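Local coordinates for protein probable endoglucanase (Gluconacetobacter xylinus, PDB 1WZZ) that hydrolyses internal beta-1,4-glucosidic linkages of cellulose, with activity on carboxymethyl-cellulose, as a secreted family 8 glycoside hydrolase, at residues A[148-153]-A[193-198]; A[165-170]-A[213-218]; A[200-205]-A[222-227]; A[208-213]-A[257-262]. One frame throughout, in Å; residues are numbered along the deposited sequence.

Contact 1: residues A[148-153]-A[193-198]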
loop_
_atom_site.group_PDB
_atom_site.type_symbol
_atom_site.label_atom_id
_atom_site.label_comp_id
_atom_site.label_asym_id
_atom_site.label_seq_id
_atom_site.Cartn_x
_atom_site.Cartn_y
_atom_site.Cartn_z
ATOM N N PRO A 148 -17.903 -4.947 15.519
ATOM C CA PRO A 148 -17.554 -3.878 16.459
ATOM C C PRO A 148 -16.539 -2.866 15.943
ATOM O O PRO A 148 -16.066 -1.983 16.671
ATOM C CB PRO A 148 -16.991 -4.661 17.641
ATOM C CG PRO A 148 -16.190 -5.724 16.910
ATOM C CD PRO A 148 -17.175 -6.190 15.835
ATOM N N TYR A 149 -16.206 -2.974 14.669
ATOM C CA TYR A 149 -15.181 -2.090 14.140
ATOM C C TYR A 149 -15.683 -1.073 13.134
ATOM O O TYR A 149 -16.773 -1.236 12.591
ATOM C CB TYR A 149 -14.141 -2.889 13.367
ATOM C CG TYR A 149 -13.642 -4.158 14.028
ATOM C CD1 TYR A 149 -14.112 -5.405 13.629
ATOM C CD2 TYR A 149 -12.684 -4.087 15.022
ATOM C CE1 TYR A 149 -13.625 -6.579 14.219
ATOM C CE2 TYR A 149 -12.192 -5.237 15.615
ATOM C CZ TYR A 149 -12.661 -6.461 15.214
ATOM O OH TYR A 149 -12.169 -7.589 15.838
ATOM N N VAL A 150 -14.869 -0.050 12.924
ATOM C CA VAL A 150 -15.105 0.920 11.837
ATOM C C VAL A 150 -13.946 0.513 10.923
ATOM O O VAL A 150 -12.769 0.587 11.320
ATOM C CB VAL A 150 -14.941 2.352 12.256
ATOM C CG1 VAL A 150 -15.036 3.275 11.008
ATOM C CG2 VAL A 150 -16.100 2.733 13.191
ATOM N N VAL A 151 -14.278 0.054 9.727
ATOM C CA VAL A 151 -13.254 -0.437 8.807
ATOM C C VAL A 151 -13.066 0.424 7.583
ATOM O O VAL A 151 -13.935 1.218 7.250
ATOM C CB VAL A 151 -13.610 -1.842 8.341
ATOM C CG1 VAL A 151 -13.851 -2.730 9.616
ATOM C CG2 VAL A 151 -14.906 -1.821 7.480
ATOM N N LEU A 152 -11.927 0.218 6.915
ATOM C CA LEU A 152 -11.582 0.923 5.686
ATOM C C LEU A 152 -11.890 -0.042 4.521
ATOM O O LEU A 152 -11.266 -1.092 4.404
ATOM C CB LEU A 152 -10.090 1.248 5.730
ATOM C CG LEU A 152 -9.441 1.996 4.578
ATOM C CD1 LEU A 152 -9.911 3.468 4.566
ATOM C CD2 LEU A 152 -7.906 1.925 4.775
HETATM N N MSE A 153 -12.847 0.306 3.650
HETATM C CA MSE A 153 -13.223 -0.551 2.516
HETATM C C MSE A 153 -12.161 -0.464 1.406
HETATM O O MSE A 153 -11.565 0.591 1.209
HETATM C CB MSE A 153 -14.594 -0.128 1.915
HETATM C CG MSE A 153 -15.773 -0.241 2.853
HETATM SE SE MSE A 153 -17.423 -0.467 1.791
HETATM C CE MSE A 153 -17.076 0.821 0.339
HETATM N N MSE A 193 -7.770 4.053 12.688
HETATM C CA MSE A 193 -6.413 3.554 12.938
HETATM C C MSE A 193 -6.397 2.521 14.062
HETATM O O MSE A 193 -5.747 1.491 13.936
HETATM C CB MSE A 193 -5.480 4.706 13.288
HETATM C CG MSE A 193 -5.163 5.598 12.133
HETATM SE SE MSE A 193 -3.998 7.046 12.691
HETATM C CE MSE A 193 -5.327 8.370 13.128
ATOM N N GLU A 194 -7.116 2.794 15.148
ATOM C CA GLU A 194 -7.153 1.867 16.269
ATOM C C GLU A 194 -7.777 0.541 15.883
ATOM O O GLU A 194 -7.306 -0.528 16.296
ATOM C CB GLU A 194 -7.902 2.477 17.459
ATOM C CG GLU A 194 -7.305 3.790 17.903
ATOM C CD GLU A 194 -8.154 4.497 18.956
ATOM O OE1 GLU A 194 -9.405 4.370 18.917
ATOM O OE2 GLU A 194 -7.564 5.202 19.803
ATOM N N ASP A 195 -8.836 0.574 15.080
ATOM C CA ASP A 195 -9.428 -0.685 14.685
ATOM C C ASP A 195 -8.505 -1.385 13.669
ATOM O O ASP A 195 -8.502 -2.596 13.585
ATOM C CB ASP A 195 -10.841 -0.491 14.123
ATOM C CG ASP A 195 -11.903 -0.429 15.228
ATOM O OD1 ASP A 195 -11.639 -0.953 16.341
ATOM O OD2 ASP A 195 -13.003 0.127 14.993
ATOM N N GLY A 196 -7.718 -0.616 12.911
ATOM C CA GLY A 196 -6.787 -1.259 11.979
ATOM C C GLY A 196 -5.784 -2.086 12.792
ATOM O O GLY A 196 -5.433 -3.211 12.412
ATOM N N ILE A 197 -5.310 -1.512 13.888
ATOM C CA ILE A 197 -4.373 -2.232 14.767
ATOM C C ILE A 197 -5.068 -3.499 15.303
ATOM O O ILE A 197 -4.493 -4.598 15.310
ATOM C CB ILE A 197 -3.901 -1.317 15.923
ATOM C CG1 ILE A 197 -3.007 -0.209 15.350
ATOM C CG2 ILE A 197 -3.119 -2.141 16.988
ATOM C CD1 ILE A 197 -2.715 0.961 16.291
ATOM N N ARG A 198 -6.316 -3.370 15.743
ATOM C CA ARG A 198 -7.029 -4.531 16.244
ATOM C C ARG A 198 -7.206 -5.618 15.187
ATOM O O ARG A 198 -7.113 -6.820 15.501
ATOM C CB ARG A 198 -8.418 -4.145 16.789
ATOM C CG ARG A 198 -8.379 -3.194 17.934
ATOM C CD ARG A 198 -9.796 -3.055 18.506
ATOM N NE ARG A 198 -9.770 -2.316 19.762
ATOM C CZ ARG A 198 -9.946 -1.006 19.873
ATOM N NH1 ARG A 198 -10.177 -0.253 18.792
ATOM N NH2 ARG A 198 -9.886 -0.440 21.073
HETATM O O HOH W 1 -13.551 -1.518 18.088
#
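The ring of Tyr-149 meets the carboxylate of Asp-195 at its edge, close to the ring plane, and carries the pyrrolidine of Pro-148 over the centre of one face, with CG 3.8 Å above the ring plane. The edge contact runs from Tyr-149 CD2 to Asp-195 OD1 at 3.6 Å, and the ring and carboxylate planes stand 89° apart. Tyr-149 CE2 lies 4.1 Å from Arg-198 CB, an oblique approach. The other carboxylate oxygen is bonded to the strand: Val-150 N donates to Asp-195 OD2 at 2.8 Å with an N-H...O angle of 162°, on the anti side of the carboxylate but tilted out of its plane. OD2 also accepts from Gln-191, one turn earlier in helix 188-202. OD1 is paired within its own helix: Arg-198 NH1 forms a salt bridge to Asp-195 OD1 at 2.9 Å, from above the carboxylate plane. A water bridges Pro-148 O and Asp-195 OD1, at 2.9 and 2.7 Å. An alanine in place of Asp-195 would probably leave Val-150 N and the Arg-198 guanidinium without these partners and open a gap beside the tyrosine ring. Strand 149-152 and the helix cross at 91°, and with four donors around one buried carboxylate, two to each oxygen, the aspartate is likely to stay ionised at this join between beta-hairpin and helix.

Contact 2: residues A[165-170]-A[213-218]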
loop_
_atom_site.group_PDB
_atom_site.type_symbol
_atom_site.label_atom_id
_atom_site.label_comp_id
_atom_site.label_asym_id
_atom_site.label_seq_id
_atom_site.Cartn_x
_atom_site.Cartn_y
_atom_site.Cartn_z
ATOM N N VAL A 165 -18.296 -7.961 5.153
ATOM C CA VAL A 165 -17.577 -6.996 4.333
ATOM C C VAL A 165 -16.193 -7.562 4.135
ATOM O O VAL A 165 -15.668 -8.233 5.025
ATOM C CB VAL A 165 -17.421 -5.595 4.992
ATOM C CG1 VAL A 165 -18.810 -4.957 5.145
ATOM C CG2 VAL A 165 -16.693 -5.671 6.322
ATOM N N ILE A 166 -15.624 -7.276 2.975
ATOM C CA ILE A 166 -14.296 -7.744 2.634
ATOM C C ILE A 166 -13.326 -6.571 2.775
ATOM O O ILE A 166 -13.602 -5.465 2.285
ATOM C CB ILE A 166 -14.237 -8.249 1.188
ATOM C CG1 ILE A 166 -15.224 -9.411 0.982
ATOM C CG2 ILE A 166 -12.799 -8.657 0.841
ATOM C CD1 ILE A 166 -15.090 -10.520 1.976
ATOM N N LEU A 167 -12.204 -6.818 3.450
ATOM C CA LEU A 167 -11.176 -5.786 3.647
ATOM C C LEU A 167 -9.851 -6.294 3.094
ATOM O O LEU A 167 -9.621 -7.493 2.989
ATOM C CB LEU A 167 -10.912 -5.527 5.127
ATOM C CG LEU A 167 -12.110 -5.253 6.023
ATOM C CD1 LEU A 167 -11.680 -4.993 7.439
ATOM C CD2 LEU A 167 -12.838 -4.057 5.439
ATOM N N ASN A 168 -8.981 -5.356 2.759
ATOM C CA ASN A 168 -7.643 -5.726 2.326
ATOM C C ASN A 168 -6.787 -4.988 3.348
ATOM O O ASN A 168 -6.678 -3.771 3.305
ATOM C CB ASN A 168 -7.361 -5.243 0.916
ATOM C CG ASN A 168 -6.068 -5.819 0.396
ATOM O OD1 ASN A 168 -5.038 -5.783 1.103
ATOM N ND2 ASN A 168 -6.097 -6.367 -0.793
ATOM N N LEU A 169 -6.195 -5.718 4.291
ATOM C CA LEU A 169 -5.440 -5.044 5.340
ATOM C C LEU A 169 -4.257 -4.255 4.820
ATOM O O LEU A 169 -3.846 -3.277 5.446
ATOM C CB LEU A 169 -4.968 -6.066 6.404
ATOM C CG LEU A 169 -6.106 -6.667 7.238
ATOM C CD1 LEU A 169 -5.544 -7.816 8.121
ATOM C CD2 LEU A 169 -6.741 -5.562 8.091
ATOM N N SER A 170 -3.709 -4.662 3.684
ATOM C CA SER A 170 -2.565 -3.947 3.104
ATOM C C SER A 170 -2.966 -2.574 2.558
ATOM O O SER A 170 -2.104 -1.797 2.162
ATOM C CB SER A 170 -1.939 -4.737 1.935
ATOM O OG SER A 170 -2.726 -4.645 0.739
ATOM N N ASP A 213 -4.331 -11.700 2.283
ATOM C CA ASP A 213 -4.445 -10.588 1.336
ATOM C C ASP A 213 -5.879 -10.022 1.503
ATOM O O ASP A 213 -6.083 -8.800 1.489
ATOM C CB ASP A 213 -4.301 -11.086 -0.111
ATOM C CG ASP A 213 -2.929 -11.639 -0.421
ATOM O OD1 ASP A 213 -1.908 -11.049 0.015
ATOM O OD2 ASP A 213 -2.873 -12.678 -1.130
ATOM N N TRP A 214 -6.863 -10.913 1.681
ATOM C CA TRP A 214 -8.276 -10.508 1.778
ATOM C C TRP A 214 -8.948 -11.115 3.005
ATOM O O TRP A 214 -8.947 -12.341 3.190
ATOM C CB TRP A 214 -9.009 -10.949 0.511
ATOM C CG TRP A 214 -8.407 -10.374 -0.735
ATOM C CD1 TRP A 214 -7.516 -10.983 -1.573
ATOM C CD2 TRP A 214 -8.663 -9.077 -1.285
ATOM N NE1 TRP A 214 -7.194 -10.143 -2.615
ATOM C CE2 TRP A 214 -7.890 -8.966 -2.461
ATOM C CE3 TRP A 214 -9.475 -7.994 -0.900
ATOM C CZ2 TRP A 214 -7.905 -7.818 -3.261
ATOM C CZ3 TRP A 214 -9.481 -6.840 -1.706
ATOM C CH2 TRP A 214 -8.700 -6.775 -2.870
ATOM N N LEU A 215 -9.512 -10.231 3.834
ATOM C CA LEU A 215 -10.151 -10.583 5.096
ATOM C C LEU A 215 -11.665 -10.370 5.061
ATOM O O LEU A 215 -12.119 -9.347 4.595
ATOM C CB LEU A 215 -9.592 -9.706 6.197
ATOM C CG LEU A 215 -10.015 -9.968 7.642
ATOM C CD1 LEU A 215 -9.341 -11.301 8.152
ATOM C CD2 LEU A 215 -9.576 -8.776 8.497
ATOM N N ALA A 216 -12.432 -11.333 5.569
ATOM C CA ALA A 216 -13.887 -11.169 5.616
ATOM C C ALA A 216 -14.254 -10.885 7.065
ATOM O O ALA A 216 -13.723 -11.506 8.001
ATOM C CB ALA A 216 -14.585 -12.446 5.130
ATOM N N VAL A 217 -15.150 -9.921 7.272
ATOM C CA VAL A 217 -15.594 -9.570 8.606
ATOM C C VAL A 217 -17.115 -9.753 8.595
ATOM O O VAL A 217 -17.810 -9.091 7.830
ATOM C CB VAL A 217 -15.297 -8.087 8.934
ATOM C CG1 VAL A 217 -15.728 -7.773 10.382
ATOM C CG2 VAL A 217 -13.798 -7.792 8.706
ATOM N N ASN A 218 -17.631 -10.665 9.417
ATOM C CA ASN A 218 -19.088 -10.873 9.476
ATOM C C ASN A 218 -19.693 -9.555 9.991
ATOM O O ASN A 218 -19.269 -9.015 11.013
ATOM C CB ASN A 218 -19.410 -12.055 10.410
ATOM C CG ASN A 218 -20.909 -12.370 10.469
ATOM O OD1 ASN A 218 -21.671 -11.638 11.065
ATOM N ND2 ASN A 218 -21.318 -13.450 9.823
HETATM O O HOH W 2 -6.743 -8.511 4.427
#
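Four backbone hydrogen bonds join Val-165 and Leu-167 to Val-217 and Leu-215 as an antiparallel ladder. Val-165 pairs with Val-217 in both directions at 2.9 Å (N to O each way), while Leu-167 N donates to Leu-215 O at 2.8 Å with an N-H...O angle of 169°, and Leu-215 N returns the bond to Leu-167 O at 2.9 Å. Ile-166 and Ala-216 form the non-hydrogen-bonded pair between them, and Ile-166 CA adds a CA-H...O contact to Leu-215 O. Apolar contacts divide by face. On the face of Val-165, Leu-167, Leu-215 and Val-217, the two valines lie side by side, and Leu-167 CD1 meets Val-217 CG2 at 3.7 Å. On the other, Ile-166 CD1 rests on Ala-216 CB at 3.7 Å. Ile-166 CG2, anti to the backbone N, reaches beyond the ladder to Trp-214 CE3. The polar contact is an amide over an indole: Asn-168 ND2 sits 3.2 Å above the Trp-214 ring plane, displaced from the ring centre, with the planes 73° apart. Ser-170 OG donates to Asn-168 OD1 at 2.6 Å, and Asp-237 accepts from ND2, so both ends of the amide are held. The ladder couples an outer strand of a three-stranded sheet to its middle strand. Strand 224-226 flanks 215-218 on its other edge, and Leu-199 of helix 188-202 packs against Leu-167 and Leu-169.

Contact 3: residues A[200-205]-A[222-227]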
loop_
_atom_site.group_PDB
_atom_site.type_symbol
_atom_site.label_atom_id
_atom_site.label_comp_id
_atom_site.label_asym_id
_atom_site.label_seq_id
_atom_site.Cartn_x
_atom_site.Cartn_y
_atom_site.Cartn_z
ATOM N N VAL A 200 -5.286 -6.167 12.456
ATOM C CA VAL A 200 -4.002 -6.836 12.164
ATOM C C VAL A 200 -3.685 -7.856 13.284
ATOM O O VAL A 200 -3.212 -8.971 13.037
ATOM C CB VAL A 200 -2.877 -5.813 12.100
ATOM C CG1 VAL A 200 -1.515 -6.534 12.192
ATOM C CG2 VAL A 200 -2.968 -5.033 10.770
ATOM N N SER A 201 -3.929 -7.469 14.524
ATOM C CA SER A 201 -3.677 -8.387 15.634
ATOM C C SER A 201 -4.540 -9.648 15.571
ATOM O O SER A 201 -4.044 -10.780 15.678
ATOM C CB SER A 201 -3.926 -7.669 16.955
ATOM O OG SER A 201 -3.728 -8.540 18.054
ATOM N N ALA A 202 -5.847 -9.468 15.393
ATOM C CA ALA A 202 -6.766 -10.588 15.379
ATOM C C ALA A 202 -7.030 -11.308 14.061
ATOM O O ALA A 202 -7.442 -12.479 14.056
ATOM C CB ALA A 202 -8.096 -10.124 15.978
ATOM N N GLY A 203 -6.776 -10.626 12.944
ATOM C CA GLY A 203 -7.062 -11.191 11.646
ATOM C C GLY A 203 -5.915 -11.912 10.982
ATOM O O GLY A 203 -5.610 -11.671 9.826
ATOM N N ARG A 204 -5.316 -12.844 11.710
ATOM C CA ARG A 204 -4.174 -13.606 11.186
ATOM C C ARG A 204 -4.478 -15.088 11.317
ATOM O O ARG A 204 -5.207 -15.511 12.234
ATOM C CB ARG A 204 -2.901 -13.188 11.930
ATOM C CG ARG A 204 -2.488 -11.734 11.553
ATOM C CD ARG A 204 -1.295 -11.205 12.362
ATOM N NE ARG A 204 -1.584 -11.191 13.797
ATOM C CZ ARG A 204 -0.848 -11.807 14.722
ATOM N NH1 ARG A 204 -1.195 -11.741 16.004
ATOM N NH2 ARG A 204 0.249 -12.475 14.364
ATOM N N PHE A 205 -3.911 -15.877 10.410
ATOM C CA PHE A 205 -4.270 -17.280 10.340
ATOM C C PHE A 205 -3.122 -18.216 10.055
ATOM O O PHE A 205 -2.040 -17.801 9.641
ATOM C CB PHE A 205 -5.294 -17.472 9.222
ATOM C CG PHE A 205 -6.489 -16.562 9.315
ATOM C CD1 PHE A 205 -6.428 -15.244 8.851
ATOM C CD2 PHE A 205 -7.666 -17.013 9.901
ATOM C CE1 PHE A 205 -7.522 -14.396 8.979
ATOM C CE2 PHE A 205 -8.776 -16.172 10.033
ATOM C CZ PHE A 205 -8.711 -14.865 9.577
ATOM N N GLY A 222 -18.897 -9.915 13.533
ATOM C CA GLY A 222 -17.560 -9.343 13.563
ATOM C C GLY A 222 -16.515 -10.443 13.492
ATOM O O GLY A 222 -15.309 -10.165 13.555
ATOM N N ALA A 223 -16.967 -11.687 13.342
ATOM C CA ALA A 223 -16.031 -12.805 13.260
ATOM C C ALA A 223 -15.119 -12.555 12.057
ATOM O O ALA A 223 -15.575 -12.064 11.029
ATOM C CB ALA A 223 -16.764 -14.096 13.074
ATOM N N LEU A 224 -13.843 -12.905 12.194
ATOM C CA LEU A 224 -12.873 -12.711 11.106
ATOM C C LEU A 224 -12.533 -14.019 10.436
ATOM O O LEU A 224 -12.347 -15.037 11.103
ATOM C CB LEU A 224 -11.587 -12.083 11.658
ATOM C CG LEU A 224 -11.799 -10.827 12.507
ATOM C CD1 LEU A 224 -10.483 -10.346 13.086
ATOM C CD2 LEU A 224 -12.435 -9.721 11.632
ATOM N N SER A 225 -12.434 -13.998 9.115
ATOM C CA SER A 225 -12.114 -15.204 8.373
ATOM C C SER A 225 -11.363 -14.820 7.120
ATOM O O SER A 225 -11.289 -13.640 6.790
ATOM C CB SER A 225 -13.394 -15.962 7.990
ATOM O OG SER A 225 -14.269 -15.208 7.145
ATOM N N ILE A 226 -10.786 -15.804 6.434
ATOM C CA ILE A 226 -10.086 -15.512 5.182
ATOM C C ILE A 226 -11.156 -15.363 4.094
ATOM O O ILE A 226 -11.991 -16.250 3.921
ATOM C CB ILE A 226 -9.124 -16.657 4.822
ATOM C CG1 ILE A 226 -8.124 -16.843 5.967
ATOM C CG2 ILE A 226 -8.437 -16.365 3.484
ATOM C CD1 ILE A 226 -7.422 -18.201 5.941
ATOM N N ALA A 227 -11.156 -14.250 3.357
ATOM C CA ALA A 227 -12.180 -14.048 2.323
ATOM C C ALA A 227 -12.247 -15.175 1.298
ATOM O O ALA A 227 -11.228 -15.648 0.808
ATOM C CB ALA A 227 -11.972 -12.705 1.611
#
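Phe-205 reaches from the chain just beyond helix 188-202 to strand 224-226, its CG anti to the carbonyl carbon (chi1 -53°), which directs the ring at Ile-226. At the root, Phe-205 CB lies 4.0 Å from Ile-226 CD1. Next, CG and CD1 of the ring each approach Ile-226 CG1 at 3.7 Å, with CE1 and CD2 at 3.9 and 4.0 Å. That methylene stands over the ring centre in a CH-pi contact, 11° off the normal. The two side chains run antiparallel alongside one another. At the far rim, Phe-205 CE2 has Leu-224 O at the ring edge, 3.9 Å away, and the tip, Phe-205 CZ, comes within 3.6 Å of Ser-225 C. Leu-224 CD1 sits 3.8 Å from Ala-202 CB and 3.7 Å from Gly-203 N, where an inverse gamma turn centred on Gly-203 follows the helix. An alanine in place of Phe-205 would probably open a gap beside Ile-226 and leave its CG1 without the aromatic face. No hydrogen bond joins the two segments. The end of helix 188-202 packs on the outer strand 224-226, which pairs through Ser-225 with Ala-216 of strand 215-218, while Phe-205 also touches Leu-215 of that middle strand.

Contact 4: residues A[208-213]-A[257-262]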
loop_
_atom_site.group_PDB
_atom_site.type_symbol
_atom_site.label_atom_id
_atom_site.label_comp_id
_atom_site.label_asym_id
_atom_site.label_seq_id
_atom_site.Cartn_x
_atom_site.Cartn_y
_atom_site.Cartn_z
ATOM N N TRP A 208 1.731 -19.810 10.932
ATOM C CA TRP A 208 2.632 -18.668 11.040
ATOM C C TRP A 208 1.932 -17.389 11.523
ATOM O O TRP A 208 2.585 -16.353 11.742
ATOM C CB TRP A 208 3.294 -18.430 9.678
ATOM C CG TRP A 208 4.102 -19.606 9.223
ATOM C CD1 TRP A 208 3.856 -20.417 8.154
ATOM C CD2 TRP A 208 5.274 -20.106 9.853
ATOM N NE1 TRP A 208 4.817 -21.401 8.079
ATOM C CE2 TRP A 208 5.698 -21.233 9.115
ATOM C CE3 TRP A 208 6.007 -19.711 10.971
ATOM C CZ2 TRP A 208 6.832 -21.979 9.466
ATOM C CZ3 TRP A 208 7.140 -20.450 11.328
ATOM C CH2 TRP A 208 7.536 -21.574 10.574
ATOM N N ARG A 209 0.614 -17.472 11.713
ATOM C CA ARG A 209 -0.199 -16.340 12.193
ATOM C C ARG A 209 0.026 -15.117 11.305
ATOM O O ARG A 209 0.460 -14.055 11.770
ATOM C CB ARG A 209 0.149 -15.990 13.637
ATOM C CG ARG A 209 -0.031 -17.162 14.593
ATOM C CD ARG A 209 0.594 -16.812 15.932
ATOM N NE ARG A 209 1.011 -17.998 16.675
ATOM C CZ ARG A 209 1.780 -17.954 17.757
ATOM N NH1 ARG A 209 2.122 -19.078 18.382
ATOM N NH2 ARG A 209 2.203 -16.782 18.215
ATOM N N LEU A 210 -0.306 -15.286 10.037
ATOM C CA LEU A 210 -0.132 -14.241 9.037
ATOM C C LEU A 210 -1.463 -13.654 8.567
ATOM O O LEU A 210 -2.476 -14.339 8.515
ATOM C CB LEU A 210 0.567 -14.818 7.821
ATOM C CG LEU A 210 1.982 -15.348 8.040
ATOM C CD1 LEU A 210 2.381 -16.210 6.853
ATOM C CD2 LEU A 210 2.936 -14.165 8.227
ATOM N N PRO A 211 -1.463 -12.363 8.227
ATOM C CA PRO A 211 -2.698 -11.734 7.744
ATOM C C PRO A 211 -2.913 -12.182 6.311
ATOM O O PRO A 211 -1.952 -12.442 5.560
ATOM C CB PRO A 211 -2.377 -10.238 7.822
ATOM C CG PRO A 211 -0.840 -10.203 7.519
ATOM C CD PRO A 211 -0.357 -11.394 8.366
ATOM N N PRO A 212 -4.170 -12.276 5.873
ATOM C CA PRO A 212 -4.460 -12.689 4.508
ATOM C C PRO A 212 -4.454 -11.464 3.582
ATOM O O PRO A 212 -4.554 -10.328 4.045
ATOM C CB PRO A 212 -5.886 -13.254 4.627
ATOM C CG PRO A 212 -6.516 -12.310 5.626
ATOM C CD PRO A 212 -5.409 -12.092 6.666
ATOM N N ASP A 213 -4.331 -11.700 2.283
ATOM C CA ASP A 213 -4.445 -10.588 1.336
ATOM C C ASP A 213 -5.879 -10.022 1.503
ATOM O O ASP A 213 -6.083 -8.800 1.489
ATOM C CB ASP A 213 -4.301 -11.086 -0.111
ATOM C CG ASP A 213 -2.929 -11.639 -0.421
ATOM O OD1 ASP A 213 -1.908 -11.049 0.015
ATOM O OD2 ASP A 213 -2.873 -12.678 -1.130
ATOM N N ALA A 257 6.860 -10.236 16.622
ATOM C CA ALA A 257 7.473 -11.520 16.982
ATOM C C ALA A 257 7.070 -12.620 16.023
ATOM O O ALA A 257 7.901 -13.441 15.616
ATOM C CB ALA A 257 7.100 -11.917 18.432
ATOM N N ASP A 258 5.789 -12.660 15.659
ATOM C CA ASP A 258 5.312 -13.681 14.738
ATOM C C ASP A 258 5.929 -13.485 13.346
ATOM O O ASP A 258 6.323 -14.461 12.694
ATOM C CB ASP A 258 3.779 -13.668 14.647
ATOM C CG ASP A 258 3.108 -14.267 15.884
ATOM O OD1 ASP A 258 3.760 -15.083 16.599
ATOM O OD2 ASP A 258 1.918 -13.941 16.133
ATOM N N PHE A 259 6.007 -12.238 12.865
ATOM C CA PHE A 259 6.625 -12.040 11.552
ATOM C C PHE A 259 8.087 -12.436 11.597
ATOM O O PHE A 259 8.597 -13.003 10.641
ATOM C CB PHE A 259 6.513 -10.577 11.099
ATOM C CG PHE A 259 5.188 -10.262 10.422
ATOM C CD1 PHE A 259 4.933 -10.729 9.139
ATOM C CD2 PHE A 259 4.200 -9.551 11.098
ATOM C CE1 PHE A 259 3.666 -10.479 8.526
ATOM C CE2 PHE A 259 2.953 -9.309 10.495
ATOM C CZ PHE A 259 2.711 -9.786 9.209
ATOM N N THR A 260 8.747 -12.151 12.716
ATOM C CA THR A 260 10.167 -12.468 12.836
ATOM C C THR A 260 10.355 -13.983 12.732
ATOM O O THR A 260 11.258 -14.458 12.018
ATOM C CB THR A 260 10.723 -11.934 14.174
ATOM O OG1 THR A 260 10.638 -10.502 14.191
ATOM C CG2 THR A 260 12.186 -12.362 14.342
ATOM N N ARG A 261 9.524 -14.757 13.439
ATOM C CA ARG A 261 9.641 -16.217 13.356
ATOM C C ARG A 261 9.426 -16.722 11.957
ATOM O O ARG A 261 10.087 -17.674 11.497
ATOM C CB ARG A 261 8.622 -16.937 14.242
ATOM C CG ARG A 261 8.866 -16.731 15.672
ATOM C CD ARG A 261 8.011 -17.659 16.524
ATOM N NE ARG A 261 8.059 -17.132 17.874
ATOM C CZ ARG A 261 9.088 -17.333 18.684
ATOM N NH1 ARG A 261 10.115 -18.056 18.264
ATOM N NH2 ARG A 261 9.101 -16.793 19.886
ATOM N N PHE A 262 8.470 -16.106 11.275
ATOM C CA PHE A 262 8.163 -16.505 9.920
ATOM C C PHE A 262 9.348 -16.240 8.984
ATOM O O PHE A 262 9.777 -17.135 8.250
ATOM C CB PHE A 262 6.905 -15.745 9.442
ATOM C CG PHE A 262 6.558 -15.985 7.995
ATOM C CD1 PHE A 262 6.703 -14.954 7.051
ATOM C CD2 PHE A 262 6.047 -17.205 7.584
ATOM C CE1 PHE A 262 6.324 -15.155 5.715
ATOM C CE2 PHE A 262 5.668 -17.419 6.260
ATOM C CZ PHE A 262 5.807 -16.385 5.327
HETATM O O HOH W 3 4.984 -16.930 12.752
#
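Trp-208 and Phe-262 form a T-shaped (edge-to-face) pair in this (alpha/alpha)6-barrel enzyme, where the loop leading to strand 215-218 lies along helix 253-266. The edge of Phe-262 points at the face of the tryptophan five-membered ring: centroids are 5.1 Å apart, planes meet at 63°, and Phe-262 CD2 reaches Trp-208 CG at 3.5 Å. CG anti to the backbone N (chi1 175°) carries the Phe-262 ring to the loop, where one face meets Leu-210. Leu-210 CD1 lies over that face as a CH-pi contact, 3.8 Å from the centroid, the side chains crossing at about a right angle. The other leucine methyl, Leu-210 CD2, turns to Phe-259 CE1 at 3.8 Å, while Pro-211 CD and Phe-259 CZ approach tip to tip at 3.6 Å. The polar part is a salt bridge from Arg-209 NH2 to Asp-258 OD1 at 2.8 Å, the guanidinium and carboxylate planes 84° apart. Asp-258 OD2 has a second cationic partner in Arg-204, which also donates to Arg-209 O, so one carboxylate lies between two arginines. A water donates to both Trp-208 O and Asp-258 O, the first at 2.7 Å, bridging loop and helix backbones.

Contacts 1 and 3 share helix 188-202 and touch at Tyr-149 CE1 and Leu-224 CD2, 4.2 Å apart. Contact 1 also meets contact 2, Val-151 CG2 lying 3.7 Å from Leu-167 CD2. Contacts 2 and 3 meet in one sheet, where strands 215-218 and 224-226 are neighbours, with a probable hydrogen bond between Trp-214 O and Ala-227 N at 2.9 Å. Contact 4 joins contact 3 through a probable hydrogen bond of Phe-205 N with Leu-210 O at 2.8 Å and shares Asp-213 with contact 2. Contact 2 alone comes near the active site: the side chain of Asn-168 is about 7 Å from that of Asp-106, the predicted nucleophile, and about 8 Å from that of Glu-49, the proton donor inferred by similarity.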